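Side-chain contacts in Oxidored_FMN domain-containing protein ([Pseudomonas] geniculata N1, PDB 6L6J), which probably oxidises the amine of 6-hydroxypseudooxynicotine, an intermediate of nicotine breakdown, using bound flavin mononucleotide and a four-iron, four-sulfur cluster: residues E39-I42 and A43-A47; Y82-P85 and L86-V90. All coordinates share one frame; numbering follows the deposited sequence.

Contact 1. Residues E39-I42 and A43-A47; sequences EEMI and AFRKA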
ATOM      1  N   GLU A  39      11.739  16.599  -6.714  1.00 34.82           N
ATOM      2  CA  GLU A  39      11.251  17.423  -5.576  1.00 35.65           C
ATOM      3  C   GLU A  39      10.252  16.597  -4.759  1.00 33.97           C
ATOM      4  O   GLU A  39      10.252  16.708  -3.500  1.00 32.97           O
ATOM      5  CB  GLU A  39      10.679  18.739  -6.098  1.00 37.35           C
ATOM      6  CG  GLU A  39      11.739  19.661  -6.682  1.00 41.10           C
ATOM      7  CD  GLU A  39      12.615  20.346  -5.644  1.00 46.77           C
ATOM      8  OE1 GLU A  39      13.814  20.595  -5.949  1.00 49.12           O
ATOM      9  OE2 GLU A  39      12.098  20.631  -4.526  1.00 51.13           O
ATOM     10  N   GLU A  40       9.459  15.779  -5.452  1.00 34.34           N
ATOM     11  CA  GLU A  40       8.478  14.836  -4.842  1.00 32.95           C
ATOM     12  C   GLU A  40       9.252  13.857  -3.938  1.00 31.65           C
ATOM     13  O   GLU A  40       8.944  13.758  -2.730  1.00 30.79           O
ATOM     14  CB  GLU A  40       7.656  14.157  -5.942  1.00 31.39           C
ATOM     15  CG  GLU A  40       7.014  15.147  -6.902  1.00 34.27           C
ATOM     16  CD  GLU A  40       5.904  14.626  -7.807  1.00 35.61           C
ATOM     17  OE1 GLU A  40       5.727  13.382  -7.903  1.00 34.37           O
ATOM     18  OE2 GLU A  40       5.249  15.475  -8.462  1.00 35.57           O
ATOM     19  N   MET A  41      10.244  13.178  -4.510  1.00 29.58           N
ATOM     20  CA  MET A  41      11.155  12.237  -3.818  1.00 28.93           C
ATOM     21  C   MET A  41      11.809  12.913  -2.601  1.00 28.06           C
ATOM     22  O   MET A  41      11.693  12.378  -1.494  1.00 27.78           O
ATOM     23  CB  MET A  41      12.211  11.794  -4.824  1.00 29.61           C
ATOM     24  CG  MET A  41      13.233  10.857  -4.274  1.00 32.47           C
ATOM     25  SD  MET A  41      14.156  10.224  -5.690  1.00 40.96           S
ATOM     26  CE  MET A  41      13.019   8.950  -6.227  1.00 43.58           C
ATOM     27  N   ILE A  42      12.446  14.070  -2.804  1.00 26.92           N
ATOM     28  CA  ILE A  42      13.110  14.878  -1.742  1.00 26.12           C
ATOM     29  C   ILE A  42      12.106  15.126  -0.608  1.00 24.89           C
ATOM     30  O   ILE A  42      12.372  14.664   0.495  1.00 28.12           O
ATOM     31  CB  ILE A  42      13.724  16.168  -2.330  1.00 26.24           C
ATOM     32  CG1 ILE A  42      15.059  15.883  -3.022  1.00 27.96           C
ATOM     33  CG2 ILE A  42      13.886  17.259  -1.292  1.00 26.62           C
ATOM     34  CD1 ILE A  42      15.500  16.971  -4.003  1.00 28.11           C
ATOM     35  N   ALA A  43      10.999  15.811  -0.871  1.00 25.08           N
ATOM     36  CA  ALA A  43       9.958  16.180   0.128  1.00 26.46           C
ATOM     37  C   ALA A  43       9.399  14.906   0.798  1.00 29.16           C
ATOM     38  O   ALA A  43       9.153  14.903   2.022  1.00 28.71           O
ATOM     39  CB  ALA A  43       8.859  16.982  -0.551  1.00 26.38           C
ATOM     40  N   PHE A  44       9.192  13.843   0.022  1.00 29.17           N
ATOM     41  CA  PHE A  44       8.692  12.554   0.549  1.00 28.58           C
ATOM     42  C   PHE A  44       9.676  12.062   1.601  1.00 27.22           C
ATOM     43  O   PHE A  44       9.262  11.905   2.730  1.00 31.38           O
ATOM     44  CB  PHE A  44       8.474  11.506  -0.549  1.00 28.06           C
ATOM     45  CG  PHE A  44       7.819  10.258  -0.018  1.00 30.37           C
ATOM     46  CD1 PHE A  44       6.433  10.170   0.089  1.00 30.47           C
ATOM     47  CD2 PHE A  44       8.588   9.186   0.434  1.00 30.77           C
ATOM     48  CE1 PHE A  44       5.828   9.038   0.623  1.00 30.00           C
ATOM     49  CE2 PHE A  44       7.984   8.057   0.975  1.00 30.18           C
ATOM     50  CZ  PHE A  44       6.606   7.988   1.068  1.00 31.09           C
ATOM     51  N   ARG A  45      10.928  11.826   1.224  1.00 26.82           N
ATOM     52  CA  ARG A  45      11.956  11.207   2.103  1.00 26.49           C
ATOM     53  C   ARG A  45      12.257  12.144   3.284  1.00 26.62           C
ATOM     54  O   ARG A  45      12.276  11.671   4.420  1.00 27.92           O
ATOM     55  CB  ARG A  45      13.211  10.893   1.285  1.00 27.44           C
ATOM     56  CG  ARG A  45      12.994   9.961   0.102  1.00 24.40           C
ATOM     57  CD  ARG A  45      12.456   8.628   0.538  1.00 26.28           C
ATOM     58  NE  ARG A  45      12.138   7.780  -0.593  1.00 28.22           N
ATOM     59  CZ  ARG A  45      11.514   6.616  -0.531  1.00 28.10           C
ATOM     60  NH1 ARG A  45      11.137   6.130   0.636  1.00 29.48           N
ATOM     61  NH2 ARG A  45      11.290   5.930  -1.640  1.00 28.91           N
ATOM     62  N   LYS A  46      12.431  13.440   3.041  1.00 29.56           N
ATOM     63  CA  LYS A  46      12.667  14.449   4.117  1.00 33.59           C
ATOM     64  C   LYS A  46      11.698  14.204   5.291  1.00 31.64           C
ATOM     65  O   LYS A  46      12.155  14.175   6.465  1.00 30.06           O
ATOM     66  CB  LYS A  46      12.538  15.879   3.581  1.00 34.86           C
ATOM     67  CG  LYS A  46      13.107  16.966   4.486  1.00 40.19           C
ATOM     68  CD  LYS A  46      12.944  18.391   3.928  1.00 43.95           C
ATOM     69  CE  LYS A  46      12.720  19.459   4.990  1.00 49.22           C
ATOM     70  NZ  LYS A  46      11.680  20.443   4.586  1.00 50.02           N
ATOM     71  N   ALA A  47      10.412  14.020   5.005  1.00 29.37           N
ATOM     72  CA  ALA A  47       9.357  13.927   6.039  1.00 31.41           C
ATOM     73  C   ALA A  47       9.662  12.766   7.002  1.00 31.95           C
ATOM     74  O   ALA A  47       9.335  12.853   8.224  1.00 30.11           O
ATOM     75  CB  ALA A  47       8.007  13.773   5.391  1.00 31.06           C
TER
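Arg45 lays the first carbons of its side chain over the peptide of Met41, one helical turn back, with CG 3.2 Å from Met41 O. Its first torsion (chi1 -59°) sets CG beside the backbone N, on the side where that carbonyl lies; the chain bends once, at chi2, and then runs extended to the guanidinium. The two side chains come closest at Met41 CG and Arg45 CG, 4.5 Å apart, and stand farther from each other beyond. Along the segment Phe44 lies next to Arg45, and Phe44 CD2 rests 3.7 Å above the guanidinium plane, offset toward its rim, while Arg45 CD sits at the edge of the phenyl ring and in its plane. All this takes place within helix 38-51, which links strands 24-26 and 55-62 as the helix of a beta-alpha-beta unit in the flavin-binding TIM barrel. The guanidinium leaves its own helix for its polar partners: NH2 forms a salt bridge with Glu59 and a hydrogen bond with His29 O. The nearest atoms of the Arg45 side chain and the flavin mononucleotide are about 7 Å apart. Four successive i to i+4 bonds carry the backbone, from Ala43 N to Glu39 O at 2.9 Å through to Lys46 N to Ile42 O at 2.8 Å. Ala43 CB also packs against Glu39 O, at 3.3 Å.

Contact 2. Residues Y82-P85 and L86-V90; sequences YIEP and LARVV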
ATOM      1  N   TYR A  82      23.401  11.466 -12.597  1.00 32.52           N
ATOM      2  CA  TYR A  82      22.373  11.141 -11.567  1.00 33.09           C
ATOM      3  C   TYR A  82      22.914  11.385 -10.137  1.00 34.06           C
ATOM      4  O   TYR A  82      22.069  11.488  -9.189  1.00 32.53           O
ATOM      5  CB  TYR A  82      21.839   9.720 -11.778  1.00 31.71           C
ATOM      6  CG  TYR A  82      21.170   9.481 -13.105  1.00 31.95           C
ATOM      7  CD1 TYR A  82      20.065  10.221 -13.512  1.00 32.57           C
ATOM      8  CD2 TYR A  82      21.641   8.499 -13.965  1.00 33.04           C
ATOM      9  CE1 TYR A  82      19.454   9.997 -14.744  1.00 31.86           C
ATOM     10  CE2 TYR A  82      21.051   8.273 -15.200  1.00 30.39           C
ATOM     11  CZ  TYR A  82      19.967   9.032 -15.596  1.00 31.76           C
ATOM     12  OH  TYR A  82      19.412   8.780 -16.824  1.00 36.49           O
ATOM     13  N   ILE A  83      24.244  11.550  -9.977  1.00 33.22           N
ATOM     14  CA  ILE A  83      24.926  11.702  -8.653  1.00 33.66           C
ATOM     15  C   ILE A  83      24.417  12.962  -7.938  1.00 35.93           C
ATOM     16  O   ILE A  83      23.981  12.832  -6.804  1.00 40.82           O
ATOM     17  CB  ILE A  83      26.464  11.730  -8.783  1.00 31.70           C
ATOM     18  CG1 ILE A  83      27.017  10.391  -9.273  1.00 32.24           C
ATOM     19  CG2 ILE A  83      27.103  12.158  -7.464  1.00 29.06           C
ATOM     20  CD1 ILE A  83      28.507  10.379  -9.482  1.00 31.02           C
ATOM     21  N   GLU A  84      24.507  14.131  -8.566  1.00 38.94           N
ATOM     22  CA  GLU A  84      24.154  15.425  -7.925  1.00 43.66           C
ATOM     23  C   GLU A  84      22.659  15.424  -7.598  1.00 42.30           C
ATOM     24  O   GLU A  84      22.274  15.744  -6.478  1.00 40.05           O
ATOM     25  CB  GLU A  84      24.592  16.613  -8.796  1.00 47.20           C
ATOM     26  CG  GLU A  84      24.944  17.859  -7.995  1.00 52.37           C
ATOM     27  CD  GLU A  84      23.760  18.604  -7.357  1.00 63.90           C
ATOM     28  OE1 GLU A  84      23.543  18.437  -6.099  1.00 56.91           O
ATOM     29  OE2 GLU A  84      23.065  19.389  -8.098  1.00 58.49           O
ATOM     30  N   PRO A  85      21.762  15.064  -8.545  1.00 41.57           N
ATOM     31  CA  PRO A  85      20.339  14.889  -8.231  1.00 39.34           C
ATOM     32  C   PRO A  85      20.047  14.045  -6.977  1.00 38.86           C
ATOM     33  O   PRO A  85      19.216  14.460  -6.168  1.00 40.76           O
ATOM     34  CB  PRO A  85      19.794  14.181  -9.483  1.00 40.04           C
ATOM     35  CG  PRO A  85      20.672  14.687 -10.605  1.00 40.75           C
ATOM     36  CD  PRO A  85      22.048  14.854  -9.977  1.00 42.38           C
ATOM     37  N   LEU A  86      20.729  12.908  -6.814  1.00 34.98           N
ATOM     38  CA  LEU A  86      20.490  12.003  -5.654  1.00 35.24           C
ATOM     39  C   LEU A  86      21.158  12.542  -4.384  1.00 33.42           C
ATOM     40  O   LEU A  86      20.650  12.220  -3.290  1.00 38.51           O
ATOM     41  CB  LEU A  86      20.980  10.588  -5.972  1.00 35.62           C
ATOM     42  CG  LEU A  86      20.166   9.804  -7.002  1.00 33.26           C
ATOM     43  CD1 LEU A  86      20.712   8.402  -7.136  1.00 34.88           C
ATOM     44  CD2 LEU A  86      18.687   9.760  -6.653  1.00 32.33           C
ATOM     45  N   ALA A  87      22.222  13.333  -4.519  1.00 32.44           N
ATOM     46  CA  ALA A  87      22.940  14.001  -3.405  1.00 30.99           C
ATOM     47  C   ALA A  87      21.970  14.911  -2.640  1.00 30.97           C
ATOM     48  O   ALA A  87      22.103  15.050  -1.421  1.00 29.73           O
ATOM     49  CB  ALA A  87      24.109  14.778  -3.931  1.00 29.49           C
ATOM     50  N   ARG A  88      21.013  15.504  -3.346  1.00 32.00           N
ATOM     51  CA  ARG A  88      19.965  16.355  -2.731  1.00 33.50           C
ATOM     52  C   ARG A  88      19.099  15.492  -1.804  1.00 35.48           C
ATOM     53  O   ARG A  88      18.721  15.996  -0.731  1.00 32.45           O
ATOM     54  CB  ARG A  88      19.131  17.026  -3.821  1.00 34.38           C
ATOM     55  CG  ARG A  88      19.966  17.772  -4.854  1.00 33.47           C
ATOM     56  CD  ARG A  88      19.547  19.206  -5.038  1.00 32.20           C
ATOM     57  NE  ARG A  88      18.466  19.367  -5.994  1.00 31.41           N
ATOM     58  CZ  ARG A  88      17.266  19.872  -5.716  1.00 32.14           C
ATOM     59  NH1 ARG A  88      16.958  20.242  -4.487  1.00 30.31           N
ATOM     60  NH2 ARG A  88      16.365  19.994  -6.678  1.00 33.71           N
ATOM     61  N   VAL A  89      18.796  14.251  -2.226  1.00 34.02           N
ATOM     62  CA  VAL A  89      17.938  13.296  -1.474  1.00 30.82           C
ATOM     63  C   VAL A  89      18.671  12.967  -0.174  1.00 33.00           C
ATOM     64  O   VAL A  89      18.068  13.131   0.915  1.00 33.25           O
ATOM     65  CB  VAL A  89      17.653  12.018  -2.279  1.00 32.41           C
ATOM     66  CG1 VAL A  89      16.668  11.126  -1.534  1.00 31.76           C
ATOM     67  CG2 VAL A  89      17.150  12.309  -3.691  1.00 32.17           C
ATOM     68  N   VAL A  90      19.934  12.547  -0.301  1.00 31.24           N
ATOM     69  CA  VAL A  90      20.862  12.277   0.835  1.00 29.96           C
ATOM     70  C   VAL A  90      20.851  13.463   1.807  1.00 27.67           C
ATOM     71  O   VAL A  90      20.707  13.228   3.021  1.00 32.38           O
ATOM     72  CB  VAL A  90      22.285  11.972   0.325  1.00 29.84           C
ATOM     73  CG1 VAL A  90      23.300  11.811   1.452  1.00 26.23           C
ATOM     74  CG2 VAL A  90      22.273  10.726  -0.562  1.00 30.34           C
TER
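Tyr82 meets Leu86 through its backbone: Tyr82 O accepts the bond from Leu86 N at 3.1 Å. Leu86 CG also packs against Tyr82 O at 3.4 Å, since a chi1 of -70° carries it opposite the carbonyl carbon of Leu86 and back toward the preceding turn. The phenol leads away from the helix, its OH bonded to Arg76 and its ring edge-to-face with Tyr78. Ile83 follows with a bond from Ala87 N to Ile83 O of 2.9 Å, and Ala87 CB touches both Ile83 O and Glu84 O, lying nearer the latter. At Glu84 the backbone link is weak, with Arg88 N 3.4 Å from Glu84 O. The Glu84 side chain bends at chi2 and brings OE1 to 3.8 Å from Arg88 CG, so that it lies against the aliphatic part of the arginine. The charged groups are not in contact, Glu84 OE2 lying 5.1 Å from Arg88 NE, and the guanidinium is paired with Glu39 of helix 38-51. Pro85 has no amide hydrogen to donate. Its carbonyl oxygen is packed by Arg88 CB, 3.5 Å from Pro85 O, and by Val89 CG2. A proline suits the first turn of an alpha-helix, whose amides have no acceptor within the helix, so the missing N-H costs no helical bond; here that turn opens helix 83-94, the helix of the beta-alpha-beta unit between barrel strands 55-62 and 99-105.

In the fold
From the N terminus the chain leaves barrel strand 24-26, forms helix 38-51 with contact 1, and returns as strand 55-62; helix 83-94 then carries contact 2 before strand 99-105. Each contact closes one or two helical turns and no larger loop, and the two follow in series, neither nested nor crossed. Contact 1 thus belongs to the first beta-alpha-beta unit and contact 2 to the next, with strand 55-62 shared between them. Their helices lie side by side around the outside of the barrel, joined by the bridge between Glu39 and Arg88, with Ile42 packed against Arg88 and Met41 SD reaching Val89 CG2.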